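Local structure of type IV pilus biogenesis protein PilB (Streptococcus sanguinis, 7B7P) at residues A163-F168 with N215-S220; V255-D260 with I348-E353; G261-M266 with P323-E328; G300-L305 with V312-P317. The protein is a bimodular minor pilin of type IV pili with a direct role in adhesion, carrying a metal-binding von Willebrand factor A-like module. All blocks are in the same frame, centred on the assembly; numbering follows the deposited sequence.

Interaction 1: A163-F168 with N215-S220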
loop_
_atom_site.group_PDB
_atom_site.type_symbol
_atom_site.label_atom_id
_atom_site.label_comp_id
_atom_site.label_asym_id
_atom_site.label_seq_id
_atom_site.Cartn_x
_atom_site.Cartn_y
_atom_site.Cartn_z
ATOM N N ALA A 163 -5.531 -4.167 -8.595
ATOM C CA ALA A 163 -4.753 -5.244 -9.179
ATOM C C ALA A 163 -3.451 -5.403 -8.409
ATOM O O ALA A 163 -2.823 -4.415 -8.024
ATOM C CB ALA A 163 -4.462 -4.980 -10.652
ATOM N N VAL A 164 -3.067 -6.652 -8.171
ATOM C CA VAL A 164 -1.863 -6.976 -7.430
ATOM C C VAL A 164 -1.100 -7.999 -8.244
ATOM O O VAL A 164 -1.622 -9.076 -8.540
ATOM C CB VAL A 164 -2.165 -7.529 -6.026
ATOM C CG1 VAL A 164 -0.862 -7.857 -5.311
ATOM C CG2 VAL A 164 -3.000 -6.539 -5.215
ATOM N N SER A 165 0.120 -7.668 -8.628
ATOM C CA SER A 165 0.967 -8.634 -9.311
ATOM C C SER A 165 1.975 -9.179 -8.316
ATOM O O SER A 165 2.769 -8.416 -7.749
ATOM C CB SER A 165 1.678 -8.028 -10.523
ATOM O OG SER A 165 2.368 -9.069 -11.200
ATOM N N PHE A 166 1.919 -10.490 -8.096
ATOM C CA PHE A 166 2.891 -11.198 -7.286
ATOM C C PHE A 166 4.041 -11.639 -8.162
ATOM O O PHE A 166 3.822 -12.279 -9.194
ATOM C CB PHE A 166 2.258 -12.422 -6.621
ATOM C CG PHE A 166 1.369 -12.073 -5.472
ATOM C CD1 PHE A 166 1.908 -11.762 -4.230
ATOM C CD2 PHE A 166 -0.003 -12.029 -5.637
ATOM C CE1 PHE A 166 1.080 -11.416 -3.161
ATOM C CE2 PHE A 166 -0.833 -11.698 -4.579
ATOM C CZ PHE A 166 -0.295 -11.385 -3.343
ATOM N N VAL A 167 5.263 -11.349 -7.723
ATOM C CA VAL A 167 6.461 -11.581 -8.516
ATOM C C VAL A 167 7.453 -12.304 -7.621
ATOM O O VAL A 167 8.100 -11.684 -6.768
ATOM C CB VAL A 167 7.043 -10.280 -9.081
ATOM C CG1 VAL A 167 8.367 -10.537 -9.791
ATOM C CG2 VAL A 167 6.042 -9.661 -10.022
ATOM N N PHE A 168 7.587 -13.618 -7.823
ATOM C CA PHE A 168 8.230 -14.495 -6.856
ATOM C C PHE A 168 9.518 -15.079 -7.416
ATOM O O PHE A 168 9.518 -15.687 -8.487
ATOM C CB PHE A 168 7.285 -15.627 -6.435
ATOM C CG PHE A 168 6.148 -15.197 -5.532
ATOM C CD1 PHE A 168 6.095 -13.930 -4.980
ATOM C CD2 PHE A 168 5.134 -16.095 -5.221
ATOM C CE1 PHE A 168 5.048 -13.554 -4.149
ATOM C CE2 PHE A 168 4.096 -15.736 -4.400
ATOM C CZ PHE A 168 4.048 -14.469 -3.855
ATOM N N ASN A 215 -2.419 -11.664 -10.268
ATOM C CA ASN A 215 -1.783 -12.639 -11.147
ATOM C C ASN A 215 -0.464 -13.036 -10.506
ATOM O O ASN A 215 -0.065 -12.488 -9.474
ATOM C CB ASN A 215 -1.599 -12.111 -12.581
ATOM C CG ASN A 215 -0.477 -11.082 -12.701
ATOM O OD1 ASN A 215 -0.087 -10.457 -11.707
ATOM N ND2 ASN A 215 0.063 -10.913 -13.926
ATOM N N LEU A 216 0.232 -13.978 -11.123
ATOM C CA LEU A 216 1.419 -14.566 -10.529
ATOM C C LEU A 216 2.539 -14.596 -11.558
ATOM O O LEU A 216 2.374 -15.179 -12.635
ATOM C CB LEU A 216 1.116 -15.977 -10.009
ATOM C CG LEU A 216 2.255 -16.592 -9.190
ATOM C CD1 LEU A 216 2.638 -15.674 -8.016
ATOM C CD2 LEU A 216 1.906 -18.008 -8.705
ATOM N N VAL A 217 3.672 -13.977 -11.223
ATOM C CA VAL A 217 4.880 -14.001 -12.039
ATOM C C VAL A 217 5.966 -14.716 -11.248
ATOM O O VAL A 217 6.190 -14.414 -10.069
ATOM C CB VAL A 217 5.346 -12.581 -12.429
ATOM C CG1 VAL A 217 6.745 -12.611 -13.104
ATOM C CG2 VAL A 217 4.326 -11.885 -13.316
ATOM N N GLY A 218 6.639 -15.654 -11.893
ATOM C CA GLY A 218 7.832 -16.258 -11.345
ATOM C C GLY A 218 9.048 -15.708 -12.069
ATOM O O GLY A 218 8.966 -15.286 -13.215
ATOM N N PHE A 219 10.186 -15.714 -11.395
ATOM C CA PHE A 219 11.404 -15.307 -12.069
ATOM C C PHE A 219 12.560 -16.043 -11.437
ATOM O O PHE A 219 12.576 -16.284 -10.228
ATOM C CB PHE A 219 11.645 -13.778 -12.013
ATOM C CG PHE A 219 12.076 -13.263 -10.652
ATOM C CD1 PHE A 219 13.419 -13.200 -10.313
ATOM C CD2 PHE A 219 11.125 -12.818 -9.728
ATOM C CE1 PHE A 219 13.821 -12.733 -9.070
ATOM C CE2 PHE A 219 11.511 -12.330 -8.482
ATOM C CZ PHE A 219 12.860 -12.286 -8.153
ATOM N N SER A 220 13.515 -16.405 -12.273
ATOM C CA SER A 220 14.796 -16.871 -11.795
ATOM C C SER A 220 15.836 -16.374 -12.780
ATOM O O SER A 220 16.132 -15.175 -12.812
ATOM C CB SER A 220 14.817 -18.395 -11.651
ATOM O OG SER A 220 14.504 -19.023 -12.883
#
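F166 and V217 sit at the middle of a run of five backbone hydrogen bonds that joins strand 163-168 to strand 215-219 in parallel. V217 N gives F166 O a short bond of 2.7 Å, and F168 N returns one of 2.8 Å to V217 O; N215 N to V164 O, F166 N to N215 O and F219 N to F168 O complete the pairing. One side-chain bond adds to it: S165 OG donates to N215 OD1 at 2.9 Å, the donor tilted 15° from the amide plane. N215 reaches S165 because chi1 of 74° sets CG between its own backbone N and carbonyl carbon, while its ND2 bonds to S268 and Q228, so this buried amide is held at both ends.

These are strands of the central sheet of the VWFA module, whose two faces are covered by helices. On the face toward helix 191-209, L216 CD1 packs 3.6 Å from F166 CB and 3.8 Å from F168 CD2; G218 there brings no side chain beside F168. On the face toward helix 258-270, V167 and V217 lie side by side, beta-branched residues suited to a strand, and V167 CG1 meets F219 CD2 at 3.6 Å.

Interaction 2: V255-D260 with I348-E353; sequences VTNPGD and IAYAGE
G259 and A351 bring two backbones nearly into touch, their CA atoms 3.7 Å apart where the first turn of helix 258-270 meets the middle of helix 341-358. Such closeness depends on small residues. G259 has no side chain, and a CB there would run into Y350 CD2; A351 offers just a methyl, whose CB rests 3.8 Å from G259 CA.

Y350 has the largest share of the contact. Its chi1 of -178° puts CG anti to the backbone N, and the ring that follows lies beside the start of the other helix, with Y350 CD2 3.8 Å from G259 CA. N257 OD1 comes to the ring edge, near its plane, 3.5 Å from Y350 CD2, with amide and ring planes 51° apart. This approach sets a carbonyl oxygen against the weakly positive ring hydrogens.

The same oxygen makes N257 the N-cap of helix 258-270: OD1 accepts from D260 N at 3.3 Å, the donor standing well above the amide plane. Asparagine suits this place because its short amide can fold back to an N-H of the first turn, that of D260, which also bonds weakly to N257 O; P258, which has no N-H to give, fits directly after it. N257 ND2 bonds to T221 O, which helps fix the amide's rotation.

D260 and Y350 then run side by side, carboxylate and ring planes 26° apart, without bonding to each other. D260 OD1 forms a salt bridge with R263 and OD2 accepts from A223 N, whereas Y350 OH bonds to D320 O. L383 of helix 380-388 packs against both P258 and A351.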
loop_
_atom_site.group_PDB
_atom_site.type_symbol
_atom_site.label_atom_id
_atom_site.label_comp_id
_atom_site.label_asym_id
_atom_site.label_seq_id
_atom_site.Cartn_x
_atom_site.Cartn_y
_atom_site.Cartn_z
ATOM N N VAL A 255 19.091 -18.731 -11.535
ATOM C CA VAL A 255 19.681 -17.638 -10.761
ATOM C C VAL A 255 18.616 -16.574 -10.482
ATOM O O VAL A 255 17.420 -16.861 -10.516
ATOM C CB VAL A 255 20.902 -17.056 -11.499
ATOM C CG1 VAL A 255 22.078 -18.011 -11.385
ATOM C CG2 VAL A 255 20.558 -16.784 -12.971
ATOM N N THR A 256 19.024 -15.338 -10.193
ATOM C CA THR A 256 18.109 -14.327 -9.662
ATOM C C THR A 256 18.136 -13.087 -10.555
ATOM O O THR A 256 19.091 -12.307 -10.515
ATOM C CB THR A 256 18.482 -13.994 -8.207
ATOM O OG1 THR A 256 18.539 -15.210 -7.445
ATOM C CG2 THR A 256 17.457 -13.039 -7.560
ATOM N N ASN A 257 17.073 -12.892 -11.336
ATOM C CA ASN A 257 16.965 -11.818 -12.326
ATOM C C ASN A 257 15.720 -11.010 -11.974
ATOM O O ASN A 257 14.690 -11.099 -12.656
ATOM C CB ASN A 257 16.889 -12.384 -13.746
ATOM C CG ASN A 257 16.995 -11.304 -14.847
ATOM O OD1 ASN A 257 16.826 -10.115 -14.580
ATOM N ND2 ASN A 257 17.280 -11.730 -16.090
ATOM N N PRO A 258 15.773 -10.227 -10.899
ATOM C CA PRO A 258 14.567 -9.506 -10.465
ATOM C C PRO A 258 14.072 -8.479 -11.477
ATOM O O PRO A 258 12.854 -8.264 -11.594
ATOM C CB PRO A 258 15.010 -8.851 -9.142
ATOM C CG PRO A 258 16.489 -8.684 -9.279
ATOM C CD PRO A 258 16.967 -9.854 -10.107
ATOM N N GLY A 259 14.972 -7.839 -12.220
ATOM C CA GLY A 259 14.525 -6.931 -13.267
ATOM C C GLY A 259 13.548 -7.577 -14.234
ATOM O O GLY A 259 12.506 -6.995 -14.567
ATOM N N ASP A 260 13.855 -8.801 -14.700
ATOM C CA ASP A 260 12.940 -9.421 -15.659
ATOM C C ASP A 260 11.614 -9.770 -14.990
ATOM O O ASP A 260 10.543 -9.576 -15.581
ATOM C CB ASP A 260 13.573 -10.651 -16.329
ATOM C CG ASP A 260 12.912 -10.998 -17.690
ATOM O OD1 ASP A 260 12.305 -10.118 -18.330
ATOM O OD2 ASP A 260 12.960 -12.172 -18.112
ATOM N N ILE A 348 20.946 -4.981 -10.441
ATOM C CA ILE A 348 20.111 -4.053 -9.698
ATOM C C ILE A 348 19.677 -2.902 -10.598
ATOM O O ILE A 348 18.535 -2.439 -10.528
ATOM C CB ILE A 348 20.870 -3.567 -8.447
ATOM C CG1 ILE A 348 20.966 -4.706 -7.423
ATOM C CG2 ILE A 348 20.198 -2.348 -7.819
ATOM C CD1 ILE A 348 21.852 -4.403 -6.225
ATOM N N ALA A 349 20.582 -2.420 -11.456
ATOM C CA ALA A 349 20.250 -1.310 -12.346
ATOM C C ALA A 349 19.204 -1.712 -13.373
ATOM O O ALA A 349 18.372 -0.885 -13.766
ATOM C CB ALA A 349 21.507 -0.793 -13.061
ATOM N N TYR A 350 19.230 -2.967 -13.820
ATOM C CA TYR A 350 18.203 -3.459 -14.736
ATOM C C TYR A 350 16.819 -3.254 -14.147
ATOM O O TYR A 350 15.901 -2.779 -14.821
ATOM C CB TYR A 350 18.451 -4.942 -15.038
ATOM C CG TYR A 350 17.479 -5.578 -16.019
ATOM C CD1 TYR A 350 16.920 -4.835 -17.033
ATOM C CD2 TYR A 350 17.164 -6.942 -15.955
ATOM C CE1 TYR A 350 16.064 -5.382 -17.935
ATOM C CE2 TYR A 350 16.317 -7.516 -16.870
ATOM C CZ TYR A 350 15.772 -6.722 -17.873
ATOM O OH TYR A 350 14.910 -7.247 -18.805
ATOM N N ALA A 351 16.657 -3.605 -12.870
ATOM C CA ALA A 351 15.369 -3.454 -12.212
ATOM C C ALA A 351 14.971 -1.982 -12.118
ATOM O O ALA A 351 13.790 -1.637 -12.227
ATOM C CB ALA A 351 15.433 -4.105 -10.830
ATOM N N GLY A 352 15.940 -1.096 -11.921
ATOM C CA GLY A 352 15.623 0.317 -11.926
ATOM C C GLY A 352 15.219 0.813 -13.306
ATOM O O GLY A 352 14.278 1.601 -13.441
ATOM N N GLU A 353 15.912 0.356 -14.355
ATOM C CA GLU A 353 15.504 0.767 -15.702
ATOM C C GLU A 353 14.108 0.253 -16.020
ATOM O O GLU A 353 13.293 0.983 -16.588
ATOM C CB GLU A 353 16.494 0.282 -16.763
ATOM C CG GLU A 353 17.822 0.962 -16.710
ATOM C CD GLU A 353 17.702 2.489 -16.648
ATOM O OE1 GLU A 353 17.140 3.084 -17.587
ATOM O OE2 GLU A 353 18.157 3.093 -15.650
#

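Interaction 3: G261-M266 with P323-E328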
loop_
_atom_site.group_PDB
_atom_site.type_symbol
_atom_site.label_atom_id
_atom_site.label_comp_id
_atom_site.label_asym_id
_atom_site.label_seq_id
_atom_site.Cartn_x
_atom_site.Cartn_y
_atom_site.Cartn_z
ATOM N N GLY A 261 11.658 -10.258 -13.745
ATOM C CA GLY A 261 10.418 -10.523 -13.046
ATOM C C GLY A 261 9.574 -9.273 -12.918
ATOM O O GLY A 261 8.353 -9.303 -13.132
ATOM N N LEU A 262 10.224 -8.149 -12.583
ATOM C CA LEU A 262 9.526 -6.885 -12.410
ATOM C C LEU A 262 8.949 -6.400 -13.731
ATOM O O LEU A 262 7.871 -5.784 -13.759
ATOM C CB LEU A 262 10.480 -5.840 -11.817
ATOM C CG LEU A 262 9.820 -4.493 -11.474
ATOM C CD1 LEU A 262 8.836 -4.634 -10.293
ATOM C CD2 LEU A 262 10.858 -3.429 -11.179
ATOM N N ARG A 263 9.658 -6.662 -14.832
ATOM C CA ARG A 263 9.152 -6.287 -16.146
ATOM C C ARG A 263 7.844 -7.003 -16.440
ATOM O O ARG A 263 6.855 -6.376 -16.838
ATOM C CB ARG A 263 10.199 -6.589 -17.229
ATOM C CG ARG A 263 9.711 -6.288 -18.654
ATOM C CD ARG A 263 10.875 -6.314 -19.649
ATOM N NE ARG A 263 11.475 -7.647 -19.818
ATOM C CZ ARG A 263 11.825 -8.141 -21.008
ATOM N NH1 ARG A 263 11.619 -7.415 -22.106
ATOM N NH2 ARG A 263 12.374 -9.344 -21.109
ATOM N N TYR A 264 7.818 -8.325 -16.250
ATOM C CA TYR A 264 6.576 -9.057 -16.483
ATOM C C TYR A 264 5.470 -8.542 -15.570
ATOM O O TYR A 264 4.350 -8.284 -16.023
ATOM C CB TYR A 264 6.792 -10.541 -16.260
ATOM C CG TYR A 264 7.430 -11.283 -17.426
ATOM C CD1 TYR A 264 8.614 -10.831 -18.001
ATOM C CD2 TYR A 264 6.868 -12.460 -17.918
ATOM C CE1 TYR A 264 9.213 -11.515 -19.032
ATOM C CE2 TYR A 264 7.460 -13.155 -18.957
ATOM C CZ TYR A 264 8.634 -12.679 -19.507
ATOM O OH TYR A 264 9.248 -13.347 -20.543
ATOM N N GLY A 265 5.785 -8.346 -14.286
ATOM C CA GLY A 265 4.793 -7.829 -13.363
ATOM C C GLY A 265 4.213 -6.508 -13.801
ATOM O O GLY A 265 2.995 -6.352 -13.890
ATOM N N MET A 266 5.079 -5.538 -14.111
ATOM C CA MET A 266 4.587 -4.187 -14.381
ATOM C C MET A 266 3.826 -4.100 -15.703
ATOM O O MET A 266 2.838 -3.356 -15.802
ATOM C CB MET A 266 5.739 -3.178 -14.367
ATOM C CG MET A 266 6.375 -3.007 -12.994
ATOM S SD MET A 266 7.519 -1.629 -12.949
ATOM C CE MET A 266 7.545 -1.255 -11.174
ATOM N N PRO A 323 8.758 -4.188 -24.552
ATOM C CA PRO A 323 7.463 -4.747 -24.157
ATOM C C PRO A 323 7.232 -6.123 -24.722
ATOM O O PRO A 323 6.268 -6.782 -24.320
ATOM C CB PRO A 323 6.453 -3.739 -24.718
ATOM C CG PRO A 323 7.250 -2.552 -25.124
ATOM C CD PRO A 323 8.601 -3.051 -25.468
ATOM N N THR A 324 8.093 -6.577 -25.635
ATOM C CA THR A 324 8.040 -7.934 -26.164
ATOM C C THR A 324 8.845 -8.824 -25.230
ATOM O O THR A 324 10.048 -8.617 -25.042
ATOM C CB THR A 324 8.598 -7.991 -27.594
ATOM O OG1 THR A 324 7.729 -7.268 -28.478
ATOM C CG2 THR A 324 8.706 -9.439 -28.069
ATOM N N LEU A 325 8.193 -9.799 -24.635
ATOM C CA LEU A 325 8.782 -10.539 -23.529
ATOM C C LEU A 325 9.448 -11.789 -24.083
ATOM O O LEU A 325 8.776 -12.697 -24.579
ATOM C CB LEU A 325 7.716 -10.873 -22.488
ATOM C CG LEU A 325 6.892 -9.655 -22.085
ATOM C CD1 LEU A 325 5.783 -10.097 -21.155
ATOM C CD2 LEU A 325 7.774 -8.557 -21.443
ATOM N N GLY A 326 10.765 -11.839 -24.012
ATOM C CA GLY A 326 11.461 -12.994 -24.537
ATOM C C GLY A 326 12.761 -13.207 -23.808
ATOM O O GLY A 326 13.334 -12.284 -23.222
ATOM N N TYR A 327 13.225 -14.449 -23.866
ATOM C CA TYR A 327 14.483 -14.866 -23.278
ATOM C C TYR A 327 15.343 -15.540 -24.342
ATOM O O TYR A 327 14.832 -16.276 -25.188
ATOM C CB TYR A 327 14.241 -15.836 -22.101
ATOM C CG TYR A 327 15.524 -16.445 -21.622
ATOM C CD1 TYR A 327 16.482 -15.659 -20.998
ATOM C CD2 TYR A 327 15.822 -17.789 -21.859
ATOM C CE1 TYR A 327 17.693 -16.197 -20.579
ATOM C CE2 TYR A 327 17.031 -18.335 -21.439
ATOM C CZ TYR A 327 17.954 -17.520 -20.794
ATOM O OH TYR A 327 19.155 -18.019 -20.380
ATOM N N GLU A 328 16.647 -15.295 -24.289
ATOM C CA GLU A 328 17.623 -16.048 -25.062
ATOM C C GLU A 328 18.886 -16.124 -24.233
ATOM O O GLU A 328 19.275 -15.126 -23.621
ATOM C CB GLU A 328 17.981 -15.393 -26.413
ATOM C CG GLU A 328 16.829 -15.101 -27.369
ATOM C CD GLU A 328 17.296 -14.213 -28.528
ATOM O OE1 GLU A 328 18.395 -14.483 -29.052
ATOM O OE2 GLU A 328 16.603 -13.231 -28.881
HETATM O O HOH W 1 12.225 -12.807 -20.554
#
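R263 leaves its helix with CG anti to the backbone N and bends at chi3 (66°), while Y264 has CG beside its backbone N (chi1 -81°); L325 of the facing loop is met by both side chains. Successive residues of helix 258-270 thus present a guanidinium and a phenol ring to a single leucine.

The two branches of L325 divide the work. CD1 stands over the centre of the Y264 ring, 4.0 Å from the centroid and 4° off the normal, a CH-pi contact of nearly ideal placement. L325 CD2 lies over one face of the R263 guanidinium, toward its rim, 4.1 Å from R263 NH1. Closer to the backbone, L325 CB is 3.6 Å from Y264 CZ. A branched aliphatic residue suits this place, since one methyl can serve each flat group.

The polar fringe is looser. A water 3.0 Å from Y264 OH also gives a weak bond to G326 O, linking phenol and loop indirectly. G326 O also approaches the guanidinium edge, 3.7 Å from R263 NH2, and T324 O is 3.5 Å from R263 NH1, but neither is a hydrogen bond. The firm partners of R263 lie elsewhere: D260 OD1 in a salt bridge within the helix, and S322 O just before the loop segment.

Between the two segments the attraction is thus mainly dispersion and CH-pi on L325, with a water as the polar link. The salt bridge to D260 and the bond to S322 probably hold the guanidinium in place for the leucine to cover, and the former would stabilise its positive charge.

Interaction 4: G300-L305 with V312-P317; sequences GNRVDL and VTFNNP
N301 OD1 takes the shortest polar bond of this contact, 2.7 Å from N316 N, which lies in the plane of the amide. The same amide donates through ND2 to N316 O at 3.0 Å, so asparagine's paired acceptor and donor clasp both backbone polar groups of N316. This clasp closes the open end of a beta hairpin, strands 302-305 and 311-314, at the outer edge of a four-stranded antiparallel sheet. ND2 also bonds to A296 O, and N301 O accepts from N315 N at 2.9 Å.

Within the hairpin V303 and T313 form the hydrogen-bonded pair, V303 N to T313 O and T313 N to V303 O. R302 with F314 and D304 with V312 are non-hydrogen-bonded pairs, their side chains together on the other face. There R302 CB lies 3.6 Å from F314 CE2, and the chain, extended from CG to NE, carries one guanidinium face to V312 CG1; a long chain with a flat end can cover both neighbours. R302 NH1 makes a salt bridge to D304 OD2, while D304 OD1 bonds to S306 OG. Opposite, the beta-branched V303 and T313 run side by side, V303 CG1 3.2 Å from T313 CG2, closer than usual van der Waals contact and a sign of local strain.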
loop_
_atom_site.group_PDB
_atom_site.type_symbol
_atom_site.label_atom_id
_atom_site.label_comp_id
_atom_site.label_asym_id
_atom_site.label_seq_id
_atom_site.Cartn_x
_atom_site.Cartn_y
_atom_site.Cartn_z
ATOM N N GLY A 300 33.406 -6.888 -28.985
ATOM C CA GLY A 300 33.870 -7.454 -27.734
ATOM C C GLY A 300 33.062 -6.938 -26.563
ATOM O O GLY A 300 33.616 -6.524 -25.539
ATOM N N ASN A 301 31.743 -6.913 -26.719
ATOM C CA ASN A 301 30.903 -6.451 -25.624
ATOM C C ASN A 301 30.626 -7.568 -24.629
ATOM O O ASN A 301 30.669 -7.341 -23.415
ATOM C CB ASN A 301 29.593 -5.895 -26.163
ATOM C CG ASN A 301 28.875 -5.030 -25.152
ATOM O OD1 ASN A 301 29.491 -4.454 -24.245
ATOM N ND2 ASN A 301 27.561 -4.943 -25.297
ATOM N N ARG A 302 30.347 -8.771 -25.131
ATOM C CA ARG A 302 30.054 -9.934 -24.305
ATOM C C ARG A 302 31.352 -10.666 -24.003
ATOM O O ARG A 302 32.031 -11.141 -24.918
ATOM C CB ARG A 302 29.064 -10.856 -25.021
ATOM C CG ARG A 302 28.698 -12.143 -24.311
ATOM C CD ARG A 302 27.763 -12.911 -25.211
ATOM N NE ARG A 302 27.164 -14.082 -24.572
ATOM C CZ ARG A 302 27.770 -15.261 -24.453
ATOM N NH1 ARG A 302 28.997 -15.440 -24.934
ATOM N NH2 ARG A 302 27.150 -16.270 -23.876
ATOM N N VAL A 303 31.712 -10.735 -22.728
ATOM C CA VAL A 303 32.863 -11.513 -22.290
ATOM C C VAL A 303 32.356 -12.738 -21.545
ATOM O O VAL A 303 31.600 -12.630 -20.565
ATOM C CB VAL A 303 33.835 -10.676 -21.451
ATOM C CG1 VAL A 303 33.095 -9.892 -20.427
ATOM C CG2 VAL A 303 34.859 -11.576 -20.800
ATOM N N ASP A 304 32.762 -13.904 -22.038
ATOM C CA ASP A 304 32.223 -15.202 -21.635
ATOM C C ASP A 304 33.251 -15.882 -20.734
ATOM O O ASP A 304 34.153 -16.580 -21.202
ATOM C CB ASP A 304 31.911 -16.036 -22.870
ATOM C CG ASP A 304 31.222 -17.321 -22.547
ATOM O OD1 ASP A 304 31.374 -17.810 -21.417
ATOM O OD2 ASP A 304 30.519 -17.855 -23.431
ATOM N N LEU A 305 33.100 -15.682 -19.426
ATOM C CA LEU A 305 33.918 -16.368 -18.435
ATOM C C LEU A 305 33.194 -17.568 -17.840
ATOM O O LEU A 305 33.432 -17.918 -16.679
ATOM C CB LEU A 305 34.334 -15.401 -17.331
ATOM C CG LEU A 305 35.138 -14.186 -17.797
ATOM C CD1 LEU A 305 35.641 -13.337 -16.627
ATOM C CD2 LEU A 305 36.287 -14.661 -18.654
ATOM N N VAL A 312 28.986 -14.621 -17.243
ATOM C CA VAL A 312 29.010 -13.940 -18.527
ATOM C C VAL A 312 28.588 -12.498 -18.302
ATOM O O VAL A 312 27.533 -12.235 -17.715
ATOM C CB VAL A 312 28.079 -14.616 -19.548
ATOM C CG1 VAL A 312 28.037 -13.817 -20.832
ATOM C CG2 VAL A 312 28.528 -16.052 -19.804
ATOM N N THR A 313 29.389 -11.560 -18.776
ATOM C CA THR A 313 29.092 -10.170 -18.508
ATOM C C THR A 313 29.175 -9.352 -19.792
ATOM O O THR A 313 29.780 -9.763 -20.793
ATOM C CB THR A 313 30.021 -9.645 -17.404
ATOM O OG1 THR A 313 29.908 -8.217 -17.305
ATOM C CG2 THR A 313 31.471 -10.096 -17.644
ATOM N N PHE A 314 28.505 -8.206 -19.774
ATOM C CA PHE A 314 28.541 -7.269 -20.888
ATOM C C PHE A 314 29.248 -6.005 -20.428
ATOM O O PHE A 314 28.854 -5.405 -19.419
ATOM C CB PHE A 314 27.140 -6.974 -21.411
ATOM C CG PHE A 314 26.486 -8.162 -22.081
ATOM C CD1 PHE A 314 25.818 -9.132 -21.328
ATOM C CD2 PHE A 314 26.536 -8.308 -23.461
ATOM C CE1 PHE A 314 25.211 -10.234 -21.957
ATOM C CE2 PHE A 314 25.927 -9.397 -24.092
ATOM C CZ PHE A 314 25.277 -10.360 -23.341
ATOM N N ASN A 315 30.318 -5.636 -21.156
ATOM C CA ASN A 315 31.069 -4.416 -20.855
ATOM C C ASN A 315 30.165 -3.192 -20.891
ATOM O O ASN A 315 30.225 -2.338 -19.999
ATOM C CB ASN A 315 32.226 -4.247 -21.844
ATOM C CG ASN A 315 33.305 -5.308 -21.680
ATOM O OD1 ASN A 315 33.630 -5.711 -20.557
ATOM N ND2 ASN A 315 33.874 -5.761 -22.802
ATOM N N ASN A 316 29.316 -3.094 -21.910
ATOM C CA ASN A 316 28.314 -2.032 -22.021
ATOM C C ASN A 316 26.938 -2.678 -22.107
ATOM O O ASN A 316 26.485 -3.058 -23.195
ATOM C CB ASN A 316 28.570 -1.136 -23.237
ATOM C CG ASN A 316 27.371 -0.200 -23.545
ATOM O OD1 ASN A 316 26.871 -0.152 -24.681
ATOM N ND2 ASN A 316 26.906 0.537 -22.523
ATOM N N PRO A 317 26.237 -2.839 -20.996
ATOM C CA PRO A 317 24.894 -3.420 -21.074
ATOM C C PRO A 317 23.909 -2.437 -21.678
ATOM O O PRO A 317 23.904 -1.252 -21.358
ATOM C CB PRO A 317 24.541 -3.723 -19.614
ATOM C CG PRO A 317 25.825 -3.559 -18.851
ATOM C CD PRO A 317 26.639 -2.563 -19.609
#

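In the fold
Interactions 1, 2 and 3 form a continuous block around helix 258-270. Its start meets helix 341-358 in interaction 2, its next turn meets the 323-328 loop in interaction 3, and it lies on the sheet face of interaction 1: F219 CE1 is 3.6 Å from P258 CA, and S165 OG is 3.5 Å from G265 CA. Interactions 2 and 3 also touch each other, with centres about 11 Å apart. Magnesium lies about 8 Å from the F219 side chain and about 10 Å from that of N257, so interactions 1 and 2 lie near the metal site; S173 and D284 are known magnesium-binding residues of this protein. Interaction 4 stands apart, its nearest atoms about 8 Å from those of interactions 2 and 3.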